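Local coordinates for protein PHOX (PDB 4A9V) that probably hydrolyses phosphate monoesters as an alkaline phosphatase, using an iron–calcium cofactor held in a beta-propeller, at residues 191-196 against 248-253; 242-247 against 267-272. All coordinates share one frame; numbering follows the deposited sequence.

Contact 1. Residues 191-196 against 248-253; sequences TCEENF and WVVEID. With FEO (mu-oxo-diiron), chain S.
Main-chain hydrogen bonds join the end of the strand ending at E193 to the strand 249-252, whose direction differs from it by 153°. T191 and V250 form an antiparallel hydrogen-bonded pair, each N-H reaching the other's carbonyl: T191 N to V250 O is 2.9 Å, and V250 N comes nearly along the C=O axis of T191 at 2.8 Å from its O. C192 and V249 follow as a non-hydrogen-bonded pair. One residue on, E193 N approaches W248 O from above the carbonyl plane, with 3.2 Å between them.

E193 adds a side-chain bond. Its CG stands beside the backbone N, anti to the carbonyl carbon (chi1 -64°), and the extended chain lays OE1 3.0 Å from W248 N in a nearly straight bond (171°) that meets the carboxylate from above its plane. The other oxygen, OE2, passes against V250 CG2 but is claimed by T175 and the positive charge of K263, so both ends of this buried carboxylate are engaged.

Apolar packing divides between the faces of the sheet. T191 turns OG1 anti to its backbone N, toward N88, and CG2 lies alongside the V250 side chain, 3.6 Å from V250 CB; I252 reaches the same methyl with CD1, and V119 covers T191 and I252. On the face carrying C192 and V249, their contact is looser, and H272 packs over both.

Metal binding begins where the strand stops. E194 points away from 248-253, CG anti to N, and its carboxylate bridges the diiron centre, OE1 2.0 Å from FE1 and OE2 2.1 Å from FE2. E90, C179, E273, D292 and E387 also bind the irons, in a central metal site whose ligands come from strand ends and adjoining loops of the beta-propeller.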
loop_
_atom_site.group_PDB
_atom_site.type_symbol
_atom_site.label_atom_id
_atom_site.label_comp_id
_atom_site.label_asym_id
_atom_site.label_seq_id
_atom_site.Cartn_x
_atom_site.Cartn_y
_atom_site.Cartn_z
ATOM N N THR A 191 6.080 -4.474 5.141
ATOM C CA THR A 191 5.957 -4.049 3.765
ATOM C C THR A 191 5.193 -5.109 2.972
ATOM O O THR A 191 5.313 -6.304 3.227
ATOM C CB THR A 191 7.329 -3.731 3.128
ATOM O OG1 THR A 191 7.112 -3.140 1.847
ATOM C CG2 THR A 191 8.192 -4.967 2.962
ATOM N N CYS A 192 4.372 -4.656 2.035
ATOM C CA CYS A 192 3.366 -5.490 1.402
ATOM C C CYS A 192 3.651 -5.633 -0.087
ATOM O O CYS A 192 3.716 -4.638 -0.807
ATOM C CB CYS A 192 2.002 -4.844 1.591
ATOM S SG CYS A 192 1.433 -4.922 3.294
ATOM N N GLU A 193 3.808 -6.869 -0.551
ATOM C CA GLU A 193 4.031 -7.158 -1.966
ATOM C C GLU A 193 2.685 -7.253 -2.671
ATOM O O GLU A 193 1.867 -8.107 -2.338
ATOM C CB GLU A 193 4.805 -8.475 -2.106
ATOM C CG GLU A 193 6.194 -8.388 -1.502
ATOM C CD GLU A 193 6.908 -9.720 -1.313
ATOM O OE1 GLU A 193 6.312 -10.806 -1.499
ATOM O OE2 GLU A 193 8.112 -9.668 -0.967
ATOM N N GLU A 194 2.458 -6.359 -3.632
ATOM C CA GLU A 194 1.149 -6.221 -4.280
ATOM C C GLU A 194 1.183 -6.829 -5.693
ATOM O O GLU A 194 0.962 -8.024 -5.842
ATOM C CB GLU A 194 0.681 -4.752 -4.283
ATOM C CG GLU A 194 -0.710 -4.554 -4.873
ATOM C CD GLU A 194 -1.036 -3.105 -5.155
ATOM O OE1 GLU A 194 -0.100 -2.328 -5.448
ATOM O OE2 GLU A 194 -2.235 -2.770 -5.162
ATOM N N ASN A 195 1.565 -6.060 -6.710
ATOM C CA ASN A 195 1.480 -6.531 -8.099
ATOM C C ASN A 195 2.718 -7.316 -8.531
ATOM O O ASN A 195 3.274 -7.126 -9.625
ATOM C CB ASN A 195 1.209 -5.362 -9.033
ATOM C CG ASN A 195 -0.193 -4.820 -8.863
ATOM O OD1 ASN A 195 -1.165 -5.575 -8.934
ATOM N ND2 ASN A 195 -0.304 -3.546 -8.532
ATOM N N PHE A 196 3.091 -8.272 -7.693
ATOM C CA PHE A 196 4.295 -9.056 -7.919
ATOM C C PHE A 196 4.204 -9.890 -9.193
ATOM O O PHE A 196 5.207 -10.131 -9.856
ATOM C CB PHE A 196 4.601 -9.952 -6.711
ATOM C CG PHE A 196 3.613 -11.066 -6.507
ATOM C CD1 PHE A 196 2.432 -10.866 -5.814
ATOM C CD2 PHE A 196 3.896 -12.337 -6.966
ATOM C CE1 PHE A 196 1.530 -11.900 -5.645
ATOM C CE2 PHE A 196 2.996 -13.370 -6.805
ATOM C CZ PHE A 196 1.816 -13.160 -6.131
ATOM N N TRP A 248 3.723 -11.656 -0.352
ATOM C CA TRP A 248 3.661 -11.805 1.103
ATOM C C TRP A 248 3.847 -10.478 1.791
ATOM O O TRP A 248 4.295 -9.493 1.188
ATOM C CB TRP A 248 4.752 -12.772 1.562
ATOM C CG TRP A 248 4.697 -14.117 0.879
ATOM C CD1 TRP A 248 5.484 -14.560 -0.176
ATOM C CD2 TRP A 248 3.808 -15.236 1.195
ATOM N NE1 TRP A 248 5.146 -15.846 -0.529
ATOM C CE2 TRP A 248 4.160 -16.310 0.281
ATOM C CE3 TRP A 248 2.806 -15.449 2.132
ATOM C CZ2 TRP A 248 3.564 -17.554 0.359
ATOM C CZ3 TRP A 248 2.179 -16.693 2.170
ATOM C CH2 TRP A 248 2.564 -17.729 1.314
ATOM N N VAL A 249 3.481 -10.447 3.065
ATOM C CA VAL A 249 3.866 -9.385 3.978
ATOM C C VAL A 249 5.249 -9.712 4.529
ATOM O O VAL A 249 5.510 -10.833 4.962
ATOM C CB VAL A 249 2.850 -9.267 5.122
ATOM C CG1 VAL A 249 3.257 -8.159 6.079
ATOM C CG2 VAL A 249 1.463 -8.993 4.563
ATOM N N VAL A 250 6.130 -8.723 4.484
ATOM C CA VAL A 250 7.524 -8.890 4.865
ATOM C C VAL A 250 7.831 -7.980 6.054
ATOM O O VAL A 250 7.508 -6.796 6.039
ATOM C CB VAL A 250 8.445 -8.531 3.680
ATOM C CG1 VAL A 250 9.902 -8.741 4.055
ATOM C CG2 VAL A 250 8.082 -9.351 2.456
ATOM N N GLU A 251 8.418 -8.547 7.104
ATOM C CA GLU A 251 8.715 -7.823 8.331
ATOM C C GLU A 251 10.196 -7.431 8.368
ATOM O O GLU A 251 11.089 -8.259 8.139
ATOM C CB GLU A 251 8.355 -8.684 9.544
ATOM C CG GLU A 251 8.481 -7.944 10.866
ATOM C CD GLU A 251 7.936 -8.703 12.064
ATOM O OE1 GLU A 251 7.618 -9.905 11.929
ATOM O OE2 GLU A 251 7.922 -8.119 13.168
ATOM N N ILE A 252 10.424 -6.144 8.617
ATOM C CA ILE A 252 11.742 -5.520 8.628
ATOM C C ILE A 252 11.970 -4.835 9.974
ATOM O O ILE A 252 11.094 -4.134 10.473
ATOM C CB ILE A 252 11.830 -4.461 7.500
ATOM C CG1 ILE A 252 11.755 -5.129 6.122
ATOM C CG2 ILE A 252 13.086 -3.604 7.626
ATOM C CD1 ILE A 252 11.385 -4.191 4.988
ATOM N N ASP A 253 13.171 -5.005 10.524
ATOM C CA ASP A 253 13.575 -4.275 11.717
ATOM C C ASP A 253 14.430 -3.075 11.324
ATOM O O ASP A 253 15.607 -3.235 11.011
ATOM C CB ASP A 253 14.364 -5.191 12.650
ATOM C CG ASP A 253 14.765 -4.505 13.944
ATOM O OD1 ASP A 253 14.513 -3.288 14.088
ATOM O OD2 ASP A 253 15.370 -5.178 14.813
HETATM FE FE1 FEO S . 0.112 -0.330 -5.085
HETATM FE FE2 FEO S . -3.284 -1.019 -4.844
HETATM O O FEO S . -1.776 0.166 -5.068
HETATM O O HOH W 1 0.403 1.795 -4.828
HETATM O O HOH W 2 -0.245 0.073 -7.290
#

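Contact 2. Residues 242-247 against 267-272; sequences ELNRHG and LGRFKH
L243 O is gripped twice by one side chain: R269 NH2 donates to it at 2.9 Å, and R269 NE adds a weak bond at 3.2 Å. Neither is straight, and NH2 stands well above the L243 carbonyl plane. R269 NE also gives a weak bond to H246 O, 3.0 Å away, so two main-chain oxygens lie near the edge of the guanidinium. The chain reaches them extended from CG to NE, with CG anti to the backbone N (chi1 174°), and a final turn of chi4 to -86° presents the flat group.

N244 lies over one face of that group, its amide plane 89° from the guanidinium; N244 OD1 is 3.8 Å from R269 CZ, while ND2 donates to L160 O. The L243 side chain crosses R269 at about a right angle, CG against NH2, and R269 NH1 goes on to I369 O. An alanine at R269 would remove the bonds to L243 O, H246 O and I369 O and would probably loosen the hold of 267-272 on residues 243-246.

G247 forms the other half of the contact. Its O accepts a hydrogen bond from F270 N at 3.0 Å in the carbonyl plane, takes a CA-H contact from R269, and sits at the edge of the H272 ring, 3.1 Å from H272 CD2. At its backbone angles a CB would be driven against H246 O, which by itself calls for glycine, and would also crowd R269 CG.

H272 NE2 donates to G268 O at 2.7 Å, which fixes the ring within its own loop and puts a proton on that nitrogen. Across the contact, buried R269 is hydrogen-bonded to main-chain oxygens, so its positive charge is probably stabilised by the carbonyl dipoles of L243 and H246, with I369 O at NH1.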
loop_
_atom_site.group_PDB
_atom_site.type_symbol
_atom_site.label_atom_id
_atom_site.label_comp_id
_atom_site.label_asym_id
_atom_site.label_seq_id
_atom_site.Cartn_x
_atom_site.Cartn_y
_atom_site.Cartn_z
ATOM N N GLU A 242 8.977 -19.809 -8.244
ATOM C CA GLU A 242 9.345 -18.462 -7.815
ATOM C C GLU A 242 8.109 -17.583 -7.642
ATOM O O GLU A 242 8.090 -16.725 -6.766
ATOM C CB GLU A 242 10.348 -17.813 -8.771
ATOM C CG GLU A 242 10.921 -16.490 -8.267
ATOM C CD GLU A 242 11.846 -16.618 -7.071
ATOM O OE1 GLU A 242 12.167 -17.756 -6.668
ATOM O OE2 GLU A 242 12.259 -15.563 -6.529
ATOM N N LEU A 243 7.054 -17.836 -8.418
ATOM C CA LEU A 243 5.805 -17.083 -8.263
ATOM C C LEU A 243 5.237 -17.207 -6.847
ATOM O O LEU A 243 4.502 -16.331 -6.390
ATOM C CB LEU A 243 4.780 -17.578 -9.289
ATOM C CG LEU A 243 3.614 -16.624 -9.564
ATOM C CD1 LEU A 243 4.079 -15.425 -10.375
ATOM C CD2 LEU A 243 2.469 -17.336 -10.264
ATOM N N ASN A 244 5.508 -18.327 -6.182
ATOM C CA ASN A 244 4.948 -18.585 -4.861
ATOM C C ASN A 244 5.710 -17.896 -3.739
ATOM O O ASN A 244 5.212 -17.804 -2.617
ATOM C CB ASN A 244 4.896 -20.082 -4.589
ATOM C CG ASN A 244 4.008 -20.812 -5.558
ATOM O OD1 ASN A 244 3.031 -20.260 -6.050
ATOM N ND2 ASN A 244 4.358 -22.055 -5.858
ATOM N N ARG A 245 6.909 -17.410 -4.044
ATOM C CA ARG A 245 7.821 -16.868 -3.044
ATOM C C ARG A 245 7.715 -15.338 -2.951
ATOM O O ARG A 245 8.490 -14.699 -2.235
ATOM C CB ARG A 245 9.244 -17.332 -3.350
ATOM C CG ARG A 245 9.419 -18.829 -3.089
ATOM C CD ARG A 245 10.325 -19.529 -4.082
ATOM N NE ARG A 245 11.668 -18.958 -4.135
ATOM C CZ ARG A 245 12.630 -19.229 -3.262
ATOM N NH1 ARG A 245 12.419 -20.085 -2.275
ATOM N NH2 ARG A 245 13.810 -18.638 -3.380
ATOM N N HIS A 246 6.663 -14.802 -3.565
ATOM C CA HIS A 246 6.319 -13.386 -3.542
ATOM C C HIS A 246 4.821 -13.261 -3.429
ATOM O O HIS A 246 4.082 -14.231 -3.644
ATOM C CB HIS A 246 6.839 -12.695 -4.804
ATOM C CG HIS A 246 8.316 -12.863 -5.002
ATOM N ND1 HIS A 246 9.225 -12.110 -4.336
ATOM C CD2 HIS A 246 9.028 -13.858 -5.660
ATOM C CE1 HIS A 246 10.458 -12.589 -4.596
ATOM N NE2 HIS A 246 10.337 -13.663 -5.392
ATOM N N GLY A 247 4.362 -12.075 -3.031
ATOM C CA GLY A 247 2.968 -11.865 -2.651
ATOM C C GLY A 247 2.719 -12.004 -1.154
ATOM O O GLY A 247 1.613 -12.359 -0.737
ATOM N N LEU A 267 0.343 -14.784 7.176
ATOM C CA LEU A 267 -0.555 -13.695 6.796
ATOM C C LEU A 267 -1.095 -13.852 5.371
ATOM O O LEU A 267 -1.931 -13.060 4.939
ATOM C CB LEU A 267 0.134 -12.334 6.972
ATOM C CG LEU A 267 0.126 -11.749 8.388
ATOM C CD1 LEU A 267 0.812 -12.655 9.406
ATOM C CD2 LEU A 267 0.770 -10.369 8.384
ATOM N N GLY A 268 -0.718 -14.936 4.694
ATOM C CA GLY A 268 -1.328 -15.291 3.416
ATOM C C GLY A 268 -0.668 -14.636 2.213
ATOM O O GLY A 268 0.004 -13.606 2.345
ATOM N N ARG A 269 -0.867 -15.245 1.047
ATOM C CA ARG A 269 -0.303 -14.757 -0.208
ATOM C C ARG A 269 -1.416 -14.214 -1.095
ATOM O O ARG A 269 -2.390 -14.917 -1.383
ATOM C CB ARG A 269 0.435 -15.890 -0.932
ATOM C CG ARG A 269 0.923 -15.514 -2.318
ATOM C CD ARG A 269 1.870 -16.570 -2.849
ATOM N NE ARG A 269 2.105 -16.440 -4.282
ATOM C CZ ARG A 269 1.335 -16.967 -5.226
ATOM N NH1 ARG A 269 0.241 -17.644 -4.912
ATOM N NH2 ARG A 269 1.627 -16.754 -6.498
ATOM N N PHE A 270 -1.272 -12.958 -1.503
ATOM C CA PHE A 270 -2.211 -12.259 -2.372
ATOM C C PHE A 270 -1.572 -10.905 -2.700
ATOM O O PHE A 270 -0.379 -10.718 -2.450
ATOM C CB PHE A 270 -3.645 -12.158 -1.768
ATOM C CG PHE A 270 -3.711 -11.646 -0.344
ATOM C CD1 PHE A 270 -3.847 -10.290 -0.082
ATOM C CD2 PHE A 270 -3.880 -12.535 0.709
ATOM C CE1 PHE A 270 -4.053 -9.833 1.205
ATOM C CE2 PHE A 270 -4.087 -12.085 1.994
ATOM C CZ PHE A 270 -4.205 -10.737 2.239
ATOM N N LYS A 271 -2.300 -10.027 -3.380
ATOM C CA LYS A 271 -1.728 -8.761 -3.814
ATOM C C LYS A 271 -1.936 -7.710 -2.715
ATOM O O LYS A 271 -2.887 -6.926 -2.730
ATOM C CB LYS A 271 -2.292 -8.361 -5.178
ATOM C CG LYS A 271 -1.951 -9.402 -6.220
ATOM C CD LYS A 271 -2.327 -9.035 -7.641
ATOM C CE LYS A 271 -2.102 -10.234 -8.546
ATOM N NZ LYS A 271 -2.516 -9.986 -9.951
ATOM N N HIS A 272 -1.102 -7.821 -1.684
ATOM C CA HIS A 272 -1.270 -7.051 -0.455
ATOM C C HIS A 272 -1.104 -5.573 -0.701
ATOM O O HIS A 272 -0.057 -5.146 -1.187
ATOM C CB HIS A 272 -0.207 -7.466 0.555
ATOM C CG HIS A 272 -0.391 -8.844 1.121
ATOM N ND1 HIS A 272 -1.126 -9.069 2.234
ATOM C CD2 HIS A 272 0.143 -10.064 0.748
ATOM C CE1 HIS A 272 -1.073 -10.372 2.544
ATOM N NE2 HIS A 272 -0.304 -10.982 1.641
#

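Both contacts are buried, contact 1 nearer the centre of the chain and next to the irons, contact 2 one step further out. Segment 242-247 of contact 2 runs directly into segment 248-253 of contact 1, G247 being joined to W248. Contact 1 is regular strand pairing with apolar faces and a metal ligand; contact 2 joins two loops, mostly through an arginine and main-chain carbonyls. The two meet directly: E193 O and H272 N, 3.1 Å apart, probably hydrogen bond, and E193 OE1 lies 2.8 Å from G247 N. H272 is followed by E273, which binds iron and calcium, so the loop of contact 2 and the strand end of contact 1 lead to the same cofactor.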